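Local coordinates for glycerate dehydrogenase related protein (Thermoplasma acidophilum, PDB 3GVX) that probably reduces glyoxylate or hydroxypyruvate with NADH or NADPH, as some other members of the D-isomer specific 2-hydroxyacid dehydrogenase family do, at residues D2-F7 against P30-A35; V39-Y44 against Q54-G59; I133-A138 against S155-V160; I149-S154 against E165-L170. All coordinates share one frame; numbering follows the deposited sequence.

How the interactions relate
Interactions 1 and 2 both involve one five-stranded parallel sheet, their centres about 13 Å apart. They meet where strands 3-5 and 37-40 run side by side, with Tyr4 O 2.9 Å from Val39 N in a probable hydrogen bond. Interactions 3 and 4 belong to the Rossmann-type NAD-binding domain, their centres also about 13 Å apart, and touch where Val160 CG1 packs 3.9 Å from Ala150 CB. The two groups approach most closely between interactions 2 and 3, nearest atoms about 11 Å apart, whereas the centres of interactions 1 and 4 are separated by about 46 Å. Interaction 3 contains Gly134 of a glycine-rich pattern consistent with dinucleotide binding; in this family the active site lies between the two domains.

Interaction 1: D2-F7 against P30-A35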
loop_
_atom_site.group_PDB
_atom_site.type_symbol
_atom_site.label_atom_id
_atom_site.label_comp_id
_atom_site.label_asym_id
_atom_site.label_seq_id
_atom_site.Cartn_x
_atom_site.Cartn_y
_atom_site.Cartn_z
ATOM N N ASP B 2 -2.703 -37.606 5.126
ATOM C CA ASP B 2 -2.560 -37.624 6.573
ATOM C C ASP B 2 -2.051 -36.373 7.276
ATOM O O ASP B 2 -0.886 -36.002 7.176
ATOM C CB ASP B 2 -1.690 -38.820 6.981
ATOM C CG ASP B 2 -2.225 -40.127 6.437
ATOM O OD1 ASP B 2 -3.445 -40.371 6.579
ATOM O OD2 ASP B 2 -1.436 -40.904 5.858
ATOM N N VAL B 3 -2.964 -35.735 7.992
ATOM C CA VAL B 3 -2.686 -34.573 8.803
ATOM C C VAL B 3 -3.566 -34.763 10.015
ATOM O O VAL B 3 -4.719 -35.172 9.908
ATOM C CB VAL B 3 -3.097 -33.242 8.134
ATOM C CG1 VAL B 3 -2.904 -32.085 9.133
ATOM C CG2 VAL B 3 -2.315 -33.019 6.857
ATOM N N TYR B 4 -3.017 -34.477 11.177
ATOM C CA TYR B 4 -3.799 -34.610 12.370
ATOM C C TYR B 4 -3.750 -33.305 13.118
ATOM O O TYR B 4 -2.674 -32.806 13.464
ATOM C CB TYR B 4 -3.283 -35.760 13.229
ATOM C CG TYR B 4 -4.015 -35.881 14.535
ATOM C CD1 TYR B 4 -5.383 -36.147 14.581
ATOM C CD2 TYR B 4 -3.342 -35.717 15.731
ATOM C CE1 TYR B 4 -6.064 -36.228 15.804
ATOM C CE2 TYR B 4 -4.003 -35.789 16.954
ATOM C CZ TYR B 4 -5.360 -36.056 16.992
ATOM O OH TYR B 4 -5.991 -36.158 18.211
ATOM N N VAL B 5 -4.935 -32.740 13.326
ATOM C CA VAL B 5 -5.084 -31.485 14.030
ATOM C C VAL B 5 -5.339 -31.850 15.470
ATOM O O VAL B 5 -6.423 -32.287 15.854
ATOM C CB VAL B 5 -6.234 -30.649 13.445
ATOM C CG1 VAL B 5 -6.383 -29.343 14.233
ATOM C CG2 VAL B 5 -5.960 -30.370 11.965
ATOM N N ASN B 6 -4.285 -31.665 16.252
ATOM C CA ASN B 6 -4.278 -32.018 17.653
ATOM C C ASN B 6 -4.887 -31.028 18.623
ATOM O O ASN B 6 -4.341 -30.752 19.692
ATOM C CB ASN B 6 -2.858 -32.362 18.090
ATOM C CG ASN B 6 -2.827 -33.027 19.437
ATOM O OD1 ASN B 6 -3.718 -33.811 19.772
ATOM N ND2 ASN B 6 -1.796 -32.738 20.215
ATOM N N PHE B 7 -6.027 -30.489 18.235
ATOM C CA PHE B 7 -6.757 -29.588 19.089
ATOM C C PHE B 7 -8.172 -29.450 18.568
ATOM O O PHE B 7 -8.455 -29.773 17.416
ATOM C CB PHE B 7 -6.072 -28.213 19.207
ATOM C CG PHE B 7 -5.708 -27.572 17.901
ATOM C CD1 PHE B 7 -4.424 -27.712 17.373
ATOM C CD2 PHE B 7 -6.633 -26.811 17.196
ATOM C CE1 PHE B 7 -4.067 -27.107 16.169
ATOM C CE2 PHE B 7 -6.285 -26.203 15.983
ATOM C CZ PHE B 7 -4.998 -26.355 15.473
ATOM N N PRO B 30 -10.640 -35.282 19.058
ATOM C CA PRO B 30 -9.709 -36.219 19.682
ATOM C C PRO B 30 -9.637 -37.605 19.036
ATOM O O PRO B 30 -9.375 -38.592 19.718
ATOM C CB PRO B 30 -10.222 -36.272 21.107
ATOM C CG PRO B 30 -11.725 -36.370 20.866
ATOM C CD PRO B 30 -11.978 -35.415 19.672
ATOM N N ASP B 31 -9.866 -37.691 17.731
ATOM C CA ASP B 31 -9.767 -38.985 17.069
ATOM C C ASP B 31 -8.411 -39.155 16.454
ATOM O O ASP B 31 -8.215 -39.184 15.237
ATOM C CB ASP B 31 -10.880 -39.153 16.067
ATOM C CG ASP B 31 -12.213 -39.229 16.752
ATOM O OD1 ASP B 31 -12.420 -40.170 17.548
ATOM O OD2 ASP B 31 -13.045 -38.336 16.527
ATOM N N TYR B 32 -7.475 -39.266 17.380
ATOM C CA TYR B 32 -6.083 -39.410 17.089
ATOM C C TYR B 32 -5.786 -40.326 15.941
ATOM O O TYR B 32 -6.431 -41.351 15.732
ATOM C CB TYR B 32 -5.325 -39.927 18.301
ATOM C CG TYR B 32 -3.870 -40.138 17.969
ATOM C CD1 TYR B 32 -2.967 -39.081 18.015
ATOM C CD2 TYR B 32 -3.416 -41.364 17.488
ATOM C CE1 TYR B 32 -1.650 -39.231 17.574
ATOM C CE2 TYR B 32 -2.099 -41.525 17.044
ATOM C CZ TYR B 32 -1.221 -40.454 17.092
ATOM O OH TYR B 32 0.082 -40.606 16.670
ATOM N N TYR B 33 -4.750 -39.950 15.219
ATOM C CA TYR B 33 -4.307 -40.720 14.103
ATOM C C TYR B 33 -2.842 -40.412 13.822
ATOM O O TYR B 33 -2.434 -39.259 13.755
ATOM C CB TYR B 33 -5.188 -40.418 12.899
ATOM C CG TYR B 33 -4.762 -41.175 11.684
ATOM C CD1 TYR B 33 -5.011 -42.542 11.557
ATOM C CD2 TYR B 33 -4.043 -40.542 10.681
ATOM C CE1 TYR B 33 -4.536 -43.260 10.457
ATOM C CE2 TYR B 33 -3.564 -41.238 9.589
ATOM C CZ TYR B 33 -3.813 -42.596 9.471
ATOM O OH TYR B 33 -3.338 -43.276 8.361
ATOM N N ASP B 34 -2.069 -41.479 13.674
ATOM C CA ASP B 34 -0.643 -41.412 13.406
ATOM C C ASP B 34 -0.419 -40.853 12.012
ATOM O O ASP B 34 -0.235 -41.608 11.058
ATOM C CB ASP B 34 -0.043 -42.819 13.485
ATOM C CG ASP B 34 1.421 -42.808 13.854
ATOM O OD1 ASP B 34 2.099 -41.811 13.530
ATOM O OD2 ASP B 34 1.901 -43.788 14.457
ATOM N N ALA B 35 -0.428 -39.533 11.884
ATOM C CA ALA B 35 -0.241 -38.906 10.581
ATOM C C ALA B 35 1.172 -38.379 10.330
ATOM O O ALA B 35 1.995 -38.268 11.246
ATOM C CB ALA B 35 -1.262 -37.780 10.397
#
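Tyr4 and Tyr32 meet edge to face: the edge of the Tyr32 ring is turned toward the face of Tyr4, with ring planes at 70° and centroids 5.2 Å apart. The nearest ring atoms are Tyr4 CE2 and Tyr32 CD1, at 3.6 Å. The Tyr4 ring is reached by backbone as well, since Tyr33 N sits over one face near the rim and Tyr32 CA comes to 3.4 Å from Tyr4 CE1. In Tyr4, chi1 176° puts CG anti to the backbone N, directed at the loop. At the root of this side chain, Ala35 CB lies 4.0 Å from Tyr4 CB and 3.5 Å from Asp2 C. The polar pair Asp2-Tyr33 is looser. Asp2 CG lies in the plane of the Tyr33 ring at its edge, the carboxylate is turned 47° from that plane, and Tyr33 OH gives Asp2 OD1 a weak hydrogen bond of 3.4 Å. His27 stacks on Tyr33, while Arg49 forms a salt bridge with Asp2 OD2. The loop linking strands 26-28 and 37-40 thus packs on strand 3-5 of the parallel sheet. Between these two segments the contact is mainly aromatic and apolar, and the Asp2 charge is probably balanced by Arg49 more than by the tyrosine hydroxyl.

Interaction 2: V39-Y44 against Q54-G59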
loop_
_atom_site.group_PDB
_atom_site.type_symbol
_atom_site.label_atom_id
_atom_site.label_comp_id
_atom_site.label_asym_id
_atom_site.label_seq_id
_atom_site.Cartn_x
_atom_site.Cartn_y
_atom_site.Cartn_z
ATOM N N VAL B 39 -0.738 -30.694 13.301
ATOM C CA VAL B 39 -0.874 -29.264 13.530
ATOM C C VAL B 39 -1.183 -29.142 15.011
ATOM O O VAL B 39 -2.065 -29.819 15.523
ATOM C CB VAL B 39 -2.023 -28.664 12.701
ATOM C CG1 VAL B 39 -2.040 -27.149 12.867
ATOM C CG2 VAL B 39 -1.877 -29.068 11.235
ATOM N N ILE B 40 -0.457 -28.278 15.701
ATOM C CA ILE B 40 -0.634 -28.150 17.127
ATOM C C ILE B 40 -0.657 -26.731 17.635
ATOM O O ILE B 40 -0.376 -25.775 16.921
ATOM C CB ILE B 40 0.531 -28.843 17.870
ATOM C CG1 ILE B 40 1.793 -27.989 17.720
ATOM C CG2 ILE B 40 0.807 -30.228 17.277
ATOM C CD1 ILE B 40 2.993 -28.460 18.537
ATOM N N LYS B 41 -0.984 -26.621 18.907
ATOM C CA LYS B 41 -0.950 -25.357 19.592
ATOM C C LYS B 41 0.174 -25.490 20.605
ATOM O O LYS B 41 1.217 -24.875 20.458
ATOM C CB LYS B 41 -2.270 -25.081 20.297
ATOM C CG LYS B 41 -3.416 -24.847 19.358
ATOM C CD LYS B 41 -4.614 -24.358 20.122
ATOM C CE LYS B 41 -5.769 -24.088 19.204
ATOM N NZ LYS B 41 -6.915 -23.526 19.969
ATOM N N ASP B 42 -0.028 -26.345 21.598
ATOM C CA ASP B 42 0.956 -26.532 22.645
ATOM C C ASP B 42 1.545 -27.917 22.761
ATOM O O ASP B 42 2.673 -28.077 23.184
ATOM C CB ASP B 42 0.341 -26.135 23.973
ATOM C CG ASP B 42 -0.174 -24.717 23.960
ATOM O OD1 ASP B 42 -1.060 -24.391 24.772
ATOM O OD2 ASP B 42 0.309 -23.918 23.137
ATOM N N ARG B 43 0.781 -28.927 22.395
ATOM C CA ARG B 43 1.291 -30.273 22.502
ATOM C C ARG B 43 1.236 -31.074 21.231
ATOM O O ARG B 43 0.319 -30.947 20.430
ATOM C CB ARG B 43 0.561 -31.037 23.607
ATOM C CG ARG B 43 0.946 -30.616 25.012
ATOM C CD ARG B 43 0.151 -31.414 26.042
ATOM N NE ARG B 43 -1.290 -31.204 25.896
ATOM C CZ ARG B 43 -1.933 -30.092 26.242
ATOM N NH1 ARG B 43 -1.266 -29.074 26.771
ATOM N NH2 ARG B 43 -3.245 -29.996 26.048
ATOM N N TYR B 44 2.254 -31.898 21.055
ATOM C CA TYR B 44 2.320 -32.763 19.910
ATOM C C TYR B 44 2.206 -34.160 20.500
ATOM O O TYR B 44 2.301 -34.351 21.716
ATOM C CB TYR B 44 3.645 -32.561 19.143
ATOM C CG TYR B 44 4.916 -32.692 19.981
ATOM C CD1 TYR B 44 5.423 -33.940 20.329
ATOM C CD2 TYR B 44 5.615 -31.567 20.414
ATOM C CE1 TYR B 44 6.593 -34.072 21.103
ATOM C CE2 TYR B 44 6.789 -31.685 21.183
ATOM C CZ TYR B 44 7.271 -32.946 21.520
ATOM O OH TYR B 44 8.424 -33.073 22.262
ATOM N N GLN B 54 3.468 -28.770 12.907
ATOM C CA GLN B 54 3.198 -27.363 12.634
ATOM C C GLN B 54 2.474 -26.627 13.758
ATOM O O GLN B 54 1.295 -26.873 14.003
ATOM C CB GLN B 54 2.369 -27.239 11.357
ATOM C CG GLN B 54 2.000 -25.818 11.014
ATOM C CD GLN B 54 3.142 -25.052 10.389
ATOM O OE1 GLN B 54 3.647 -25.420 9.327
ATOM N NE2 GLN B 54 3.562 -23.976 11.051
ATOM N N ALA B 55 3.176 -25.720 14.432
ATOM C CA ALA B 55 2.582 -24.914 15.489
ATOM C C ALA B 55 1.797 -23.808 14.778
ATOM O O ALA B 55 2.181 -23.355 13.697
ATOM C CB ALA B 55 3.670 -24.299 16.366
ATOM N N ILE B 56 0.693 -23.377 15.368
ATOM C CA ILE B 56 -0.100 -22.331 14.737
ATOM C C ILE B 56 0.283 -20.974 15.284
ATOM O O ILE B 56 -0.158 -19.955 14.780
ATOM C CB ILE B 56 -1.601 -22.548 14.951
ATOM C CG1 ILE B 56 -1.916 -22.535 16.442
ATOM C CG2 ILE B 56 -2.024 -23.850 14.296
ATOM C CD1 ILE B 56 -3.325 -22.135 16.779
ATOM N N SER B 57 1.111 -20.964 16.323
ATOM C CA SER B 57 1.565 -19.710 16.921
ATOM C C SER B 57 2.853 -19.242 16.253
ATOM O O SER B 57 3.484 -19.992 15.507
ATOM C CB SER B 57 1.774 -19.872 18.431
ATOM O OG SER B 57 2.747 -20.853 18.710
ATOM N N ALA B 58 3.242 -18.006 16.543
ATOM C CA ALA B 58 4.450 -17.399 15.983
ATOM C C ALA B 58 5.722 -17.991 16.574
ATOM O O ALA B 58 6.708 -18.193 15.867
ATOM C CB ALA B 58 4.417 -15.897 16.215
ATOM N N GLY B 59 5.684 -18.269 17.871
ATOM C CA GLY B 59 6.832 -18.840 18.560
ATOM C C GLY B 59 6.599 -20.254 19.069
ATOM O O GLY B 59 5.460 -20.706 19.225
HETATM O O HOH W 1 1.319 -23.198 18.445
#
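Ile56 reaches back to the neighbouring strand through two of its branches: CG2 meets Val39 CG1 at 3.6 Å, the two side chains crossing at about a right angle, and CD1 meets Lys41 CG at 3.7 Å. In Ile56, chi1 60° puts CG1 between the backbone N and the carbonyl carbon; CG2 stands anti to the carbonyl carbon, against Val39. Beside this packing the two strands, neighbours in the five-stranded parallel sheet, are joined by Ile40 N to Gln54 O, 2.8 Å long and nearly straight at 166°, and more weakly by Ile56 N to Ile40 O. Past the strand ends a water takes over, donating to Lys41 O at 2.6 Å and accepting from Ser57 N at 3.1 Å. In the next shell Gln54 NE2 folds back onto Ala55 O (3.0 Å, N-H...O 175°), and helix 266-279 covers Ile56 with Ile269 and Ala272 and Val39 with Phe273. An alanine in place of Ile56 would probably open a gap between Val39 CG1, the Lys41 methylenes and this helix. Backbone bonds thus fix the strand pairing, Ile56 packs between the strand end and helix 266-279, and a water joins the diverging chains where direct strand bonds stop.

Interaction 3: I133-A138 against S155-V160; sequences IGRRVA and SVDQNV
Ala138 and Asn159 form the close apolar part of this contact. Asn159 CB lies 4.1 Å from Ala138 CB and 3.9 Å from Ala138 O, so the methylene rests on the last turn of segment 133-138. A type I turn from Asp157 to Val160 and an Asx turn shape the loop here; in the latter Asn159 N donates to Asp157 OD1 at 2.9 Å from above the carboxylate plane. OD1 is thus gripped by Asn159 N and Tyr130 OH, and OD2 by two waters, which together would restrain the carboxylate's rotation.

The solvent side is looser. Arg135 has CG anti to the carbonyl carbon (chi1 -68°) and its chain extended from CG to NE. The Arg135 and Asp157 side chains run alongside each other with opposite sense, the guanidinium and carboxylate planes 84° apart. Arg135 NH1 stays 4.2 Å from Asp157 OD2, beyond a salt bridge, and a water accepts from NH1 and donates to OD2 instead. A second water donates to Arg135 O and to Asp157 OD2, both at 2.7 Å, while accepting from Asn159 ND2. At the far end Arg135 NH2 lies 3.2 Å from Ser155 O, with Ser155 CB at the edge of the guanidinium plane. Attraction between the opposite charges is likely to persist through the water.

Helix 132-143 carries Gly134 of a glycine-rich pattern consistent with a Rossmann-type dinucleotide fold, and the loop between strands 147-151 and 162-163 lies along it. Val137 turns to strand 124-128 and helix 79-97; Ala138, beside the loop, also touches Ile127, while Arg136 packs on Tyr121 of the second subunit.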
loop_
_atom_site.group_PDB
_atom_site.type_symbol
_atom_site.label_atom_id
_atom_site.label_comp_id
_atom_site.label_asym_id
_atom_site.label_seq_id
_atom_site.Cartn_x
_atom_site.Cartn_y
_atom_site.Cartn_z
ATOM N N ILE B 133 9.881 -8.762 8.636
ATOM C CA ILE B 133 9.192 -7.515 8.377
ATOM C C ILE B 133 9.789 -6.794 7.184
ATOM O O ILE B 133 9.072 -6.348 6.296
ATOM C CB ILE B 133 9.237 -6.622 9.616
ATOM C CG1 ILE B 133 8.469 -7.317 10.749
ATOM C CG2 ILE B 133 8.727 -5.227 9.272
ATOM C CD1 ILE B 133 8.480 -6.593 12.060
ATOM N N GLY B 134 11.110 -6.714 7.159
ATOM C CA GLY B 134 11.788 -6.067 6.057
ATOM C C GLY B 134 11.524 -6.745 4.729
ATOM O O GLY B 134 11.435 -6.076 3.701
ATOM N N ARG B 135 11.393 -8.068 4.739
ATOM C CA ARG B 135 11.130 -8.803 3.509
ATOM C C ARG B 135 9.733 -8.550 2.991
ATOM O O ARG B 135 9.532 -8.373 1.802
ATOM C CB ARG B 135 11.366 -10.300 3.723
ATOM C CG ARG B 135 12.839 -10.623 3.947
ATOM C CD ARG B 135 13.104 -12.010 4.514
ATOM N NE ARG B 135 14.475 -12.072 5.014
ATOM C CZ ARG B 135 15.527 -12.500 4.327
ATOM N NH1 ARG B 135 15.387 -12.940 3.092
ATOM N NH2 ARG B 135 16.733 -12.443 4.875
ATOM N N ARG B 136 8.776 -8.527 3.903
ATOM C CA ARG B 136 7.389 -8.278 3.562
ATOM C C ARG B 136 7.206 -6.837 3.100
ATOM O O ARG B 136 6.458 -6.569 2.182
ATOM C CB ARG B 136 6.493 -8.567 4.763
ATOM C CG ARG B 136 5.020 -8.450 4.466
ATOM C CD ARG B 136 4.578 -9.368 3.334
ATOM N NE ARG B 136 3.163 -9.171 3.036
ATOM C CZ ARG B 136 2.451 -9.855 2.147
ATOM N NH1 ARG B 136 3.014 -10.816 1.435
ATOM N NH2 ARG B 136 1.165 -9.566 1.988
ATOM N N VAL B 137 7.903 -5.922 3.761
ATOM C CA VAL B 137 7.858 -4.504 3.431
ATOM C C VAL B 137 8.385 -4.314 2.017
ATOM O O VAL B 137 7.786 -3.591 1.222
ATOM C CB VAL B 137 8.697 -3.648 4.456
ATOM C CG1 VAL B 137 9.111 -2.313 3.834
ATOM C CG2 VAL B 137 7.879 -3.414 5.735
ATOM N N ALA B 138 9.492 -4.993 1.713
ATOM C CA ALA B 138 10.123 -4.937 0.397
ATOM C C ALA B 138 9.261 -5.536 -0.722
ATOM O O ALA B 138 9.348 -5.111 -1.869
ATOM C CB ALA B 138 11.486 -5.624 0.443
ATOM N N SER B 155 21.995 -11.717 4.044
ATOM C CA SER B 155 20.837 -12.365 3.464
ATOM C C SER B 155 19.798 -11.337 3.076
ATOM O O SER B 155 19.204 -10.657 3.915
ATOM C CB SER B 155 20.224 -13.400 4.415
ATOM O OG SER B 155 19.519 -14.382 3.688
ATOM N N VAL B 156 19.633 -11.202 1.773
ATOM C CA VAL B 156 18.646 -10.314 1.216
ATOM C C VAL B 156 18.078 -11.220 0.173
ATOM O O VAL B 156 18.631 -12.285 -0.104
ATOM C CB VAL B 156 19.258 -9.071 0.521
ATOM C CG1 VAL B 156 19.941 -8.185 1.547
ATOM C CG2 VAL B 156 20.191 -9.503 -0.611
ATOM N N ASP B 157 16.962 -10.832 -0.395
ATOM C CA ASP B 157 16.409 -11.667 -1.413
ATOM C C ASP B 157 16.368 -10.889 -2.696
ATOM O O ASP B 157 17.062 -9.892 -2.873
ATOM C CB ASP B 157 15.014 -12.133 -1.026
ATOM C CG ASP B 157 14.102 -10.988 -0.658
ATOM O OD1 ASP B 157 14.394 -9.839 -1.031
ATOM O OD2 ASP B 157 13.083 -11.232 0.005
ATOM N N GLN B 158 15.543 -11.372 -3.598
ATOM C CA GLN B 158 15.395 -10.755 -4.883
ATOM C C GLN B 158 14.683 -9.402 -4.852
ATOM O O GLN B 158 14.763 -8.676 -5.822
ATOM C CB GLN B 158 14.611 -11.683 -5.793
ATOM C CG GLN B 158 13.176 -11.250 -5.898
ATOM C CD GLN B 158 12.231 -12.410 -5.908
ATOM O OE1 GLN B 158 11.878 -12.931 -6.968
ATOM N NE2 GLN B 158 11.820 -12.840 -4.720
ATOM N N ASN B 159 13.967 -9.053 -3.786
ATOM C CA ASN B 159 13.295 -7.758 -3.796
ATOM C C ASN B 159 14.168 -6.609 -3.303
ATOM O O ASN B 159 13.678 -5.532 -2.982
ATOM C CB ASN B 159 11.988 -7.809 -3.005
ATOM C CG ASN B 159 10.917 -8.574 -3.718
ATOM O OD1 ASN B 159 10.869 -8.597 -4.948
ATOM N ND2 ASN B 159 10.043 -9.213 -2.954
ATOM N N VAL B 160 15.470 -6.854 -3.252
ATOM C CA VAL B 160 16.418 -5.838 -2.831
ATOM C C VAL B 160 17.299 -5.430 -3.999
ATOM O O VAL B 160 17.945 -6.267 -4.613
ATOM C CB VAL B 160 17.338 -6.335 -1.718
ATOM C CG1 VAL B 160 18.400 -5.279 -1.452
ATOM C CG2 VAL B 160 16.543 -6.664 -0.452
HETATM O O HOH W 2 10.885 -9.714 -0.103
HETATM O O HOH W 3 12.613 -13.409 1.828
#

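Interaction 4: I149-S154 against E165-L170; sequences IAYTRS and ESPADL
Pro167 sits over the face of the Tyr151 ring in an unusually centred CH-pi contact: CG of the proline stands 3.9 Å from the ring centroid and only 13° off the ring normal. Pro167 CD, over the same face, is 3.7 Å from Tyr151 CE1. At the edge of the ring, near its plane, Glu165 O approaches Tyr151 CE1 at 4.1 Å. In Tyr151, chi1 165° sets CG anti to the backbone N, pointing it toward the helix start. Leu170 follows one turn later, its CD1 and CD2 each 4.1 Å from Tyr151 CB; its approach to Ile149 is modelled too short to be trusted. An alanine at Tyr151 would probably leave the Pro167 ring without its aromatic partner and open a gap beside the helix start. That start is held by Ser166 at the N-cap, whose OG accepts from Asp169 N, and by Asp169 OD2, which takes Glu165 N on its anti lone pair. No hydrogen bond joins the two segments. Helix 167-172 links strands 162-163 and 176-179 and packs on strand 147-151, next to the edge strand 162-163, as helices pack on the parallel sheet of a Rossmann-type domain.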
loop_
_atom_site.group_PDB
_atom_site.type_symbol
_atom_site.label_atom_id
_atom_site.label_comp_id
_atom_site.label_asym_id
_atom_site.label_seq_id
_atom_site.Cartn_x
_atom_site.Cartn_y
_atom_site.Cartn_z
ATOM N N ILE B 149 16.641 -0.521 -0.938
ATOM C CA ILE B 149 17.990 -0.536 -0.434
ATOM C C ILE B 149 17.931 -1.158 0.950
ATOM O O ILE B 149 17.098 -0.798 1.788
ATOM C CB ILE B 149 18.563 0.889 -0.392
ATOM C CG1 ILE B 149 18.666 1.403 -1.832
ATOM C CG2 ILE B 149 19.924 0.898 0.314
ATOM C CD1 ILE B 149 18.538 2.877 -1.974
ATOM N N ALA B 150 18.798 -2.131 1.171
ATOM C CA ALA B 150 18.792 -2.809 2.438
ATOM C C ALA B 150 20.118 -2.784 3.129
ATOM O O ALA B 150 21.188 -2.846 2.521
ATOM C CB ALA B 150 18.323 -4.241 2.265
ATOM N N TYR B 151 20.027 -2.642 4.432
ATOM C CA TYR B 151 21.201 -2.665 5.242
ATOM C C TYR B 151 20.961 -3.845 6.151
ATOM O O TYR B 151 20.061 -3.818 6.996
ATOM C CB TYR B 151 21.335 -1.404 6.068
ATOM C CG TYR B 151 22.352 -1.622 7.142
ATOM C CD1 TYR B 151 23.709 -1.658 6.848
ATOM C CD2 TYR B 151 21.953 -1.946 8.427
ATOM C CE1 TYR B 151 24.646 -2.027 7.813
ATOM C CE2 TYR B 151 22.876 -2.311 9.399
ATOM C CZ TYR B 151 24.223 -2.354 9.086
ATOM O OH TYR B 151 25.134 -2.722 10.051
ATOM N N THR B 152 21.756 -4.889 5.977
ATOM C CA THR B 152 21.542 -6.057 6.795
ATOM C C THR B 152 22.719 -6.919 7.144
ATOM O O THR B 152 23.752 -6.934 6.478
ATOM C CB THR B 152 20.538 -7.006 6.162
ATOM O OG1 THR B 152 20.274 -8.082 7.067
ATOM C CG2 THR B 152 21.103 -7.567 4.862
ATOM N N ARG B 153 22.490 -7.660 8.216
ATOM C CA ARG B 153 23.392 -8.642 8.744
ATOM C C ARG B 153 23.037 -9.839 7.862
ATOM O O ARG B 153 22.203 -10.684 8.210
ATOM C CB ARG B 153 23.036 -8.909 10.199
ATOM C CG ARG B 153 22.496 -7.674 10.950
ATOM C CD ARG B 153 23.575 -6.607 11.149
ATOM N NE ARG B 153 24.893 -7.212 11.349
ATOM C CZ ARG B 153 25.786 -6.815 12.249
ATOM N NH1 ARG B 153 25.518 -5.803 13.061
ATOM N NH2 ARG B 153 26.964 -7.423 12.321
ATOM N N SER B 154 23.651 -9.825 6.684
ATOM C CA SER B 154 23.513 -10.822 5.632
ATOM C C SER B 154 22.183 -11.498 5.339
ATOM O O SER B 154 21.401 -11.833 6.226
ATOM C CB SER B 154 24.559 -11.913 5.814
ATOM O OG SER B 154 24.496 -12.831 4.741
ATOM N N GLU B 165 26.479 -0.520 2.790
ATOM C CA GLU B 165 27.654 -0.856 3.574
ATOM C C GLU B 165 27.525 -0.462 5.010
ATOM O O GLU B 165 28.172 -1.027 5.885
ATOM C CB GLU B 165 28.829 -0.133 2.983
ATOM C CG GLU B 165 28.802 -0.149 1.496
ATOM C CD GLU B 165 30.099 0.337 0.949
ATOM O OE1 GLU B 165 30.629 1.321 1.512
ATOM O OE2 GLU B 165 30.593 -0.262 -0.027
ATOM N N SER B 166 26.692 0.526 5.249
ATOM C CA SER B 166 26.513 1.007 6.584
ATOM C C SER B 166 25.178 1.702 6.623
ATOM O O SER B 166 24.571 1.963 5.588
ATOM C CB SER B 166 27.628 1.995 6.922
ATOM O OG SER B 166 27.744 2.978 5.914
ATOM N N PRO B 167 24.688 1.982 7.827
ATOM C CA PRO B 167 23.409 2.662 7.988
ATOM C C PRO B 167 23.502 4.076 7.399
ATOM O O PRO B 167 22.545 4.571 6.806
ATOM C CB PRO B 167 23.212 2.654 9.500
ATOM C CG PRO B 167 23.897 1.388 9.912
ATOM C CD PRO B 167 25.158 1.431 9.110
ATOM N N ALA B 168 24.659 4.715 7.541
ATOM C CA ALA B 168 24.833 6.052 6.993
ATOM C C ALA B 168 24.736 5.977 5.484
ATOM O O ALA B 168 24.140 6.839 4.848
ATOM C CB ALA B 168 26.191 6.657 7.421
ATOM N N ASP B 169 25.317 4.934 4.908
ATOM C CA ASP B 169 25.262 4.749 3.462
ATOM C C ASP B 169 23.822 4.509 3.011
ATOM O O ASP B 169 23.422 4.942 1.941
ATOM C CB ASP B 169 26.166 3.582 3.040
ATOM C CG ASP B 169 26.026 3.228 1.564
ATOM O OD1 ASP B 169 26.033 4.147 0.720
ATOM O OD2 ASP B 169 25.917 2.030 1.238
ATOM N N LEU B 170 23.045 3.822 3.843
ATOM C CA LEU B 170 21.644 3.549 3.542
ATOM C C LEU B 170 20.856 4.857 3.525
ATOM O O LEU B 170 20.133 5.136 2.583
ATOM C CB LEU B 170 21.039 2.584 4.571
ATOM C CG LEU B 170 19.572 2.193 4.340
ATOM C CD1 LEU B 170 19.465 0.994 3.387
ATOM C CD2 LEU B 170 18.957 1.867 5.692
#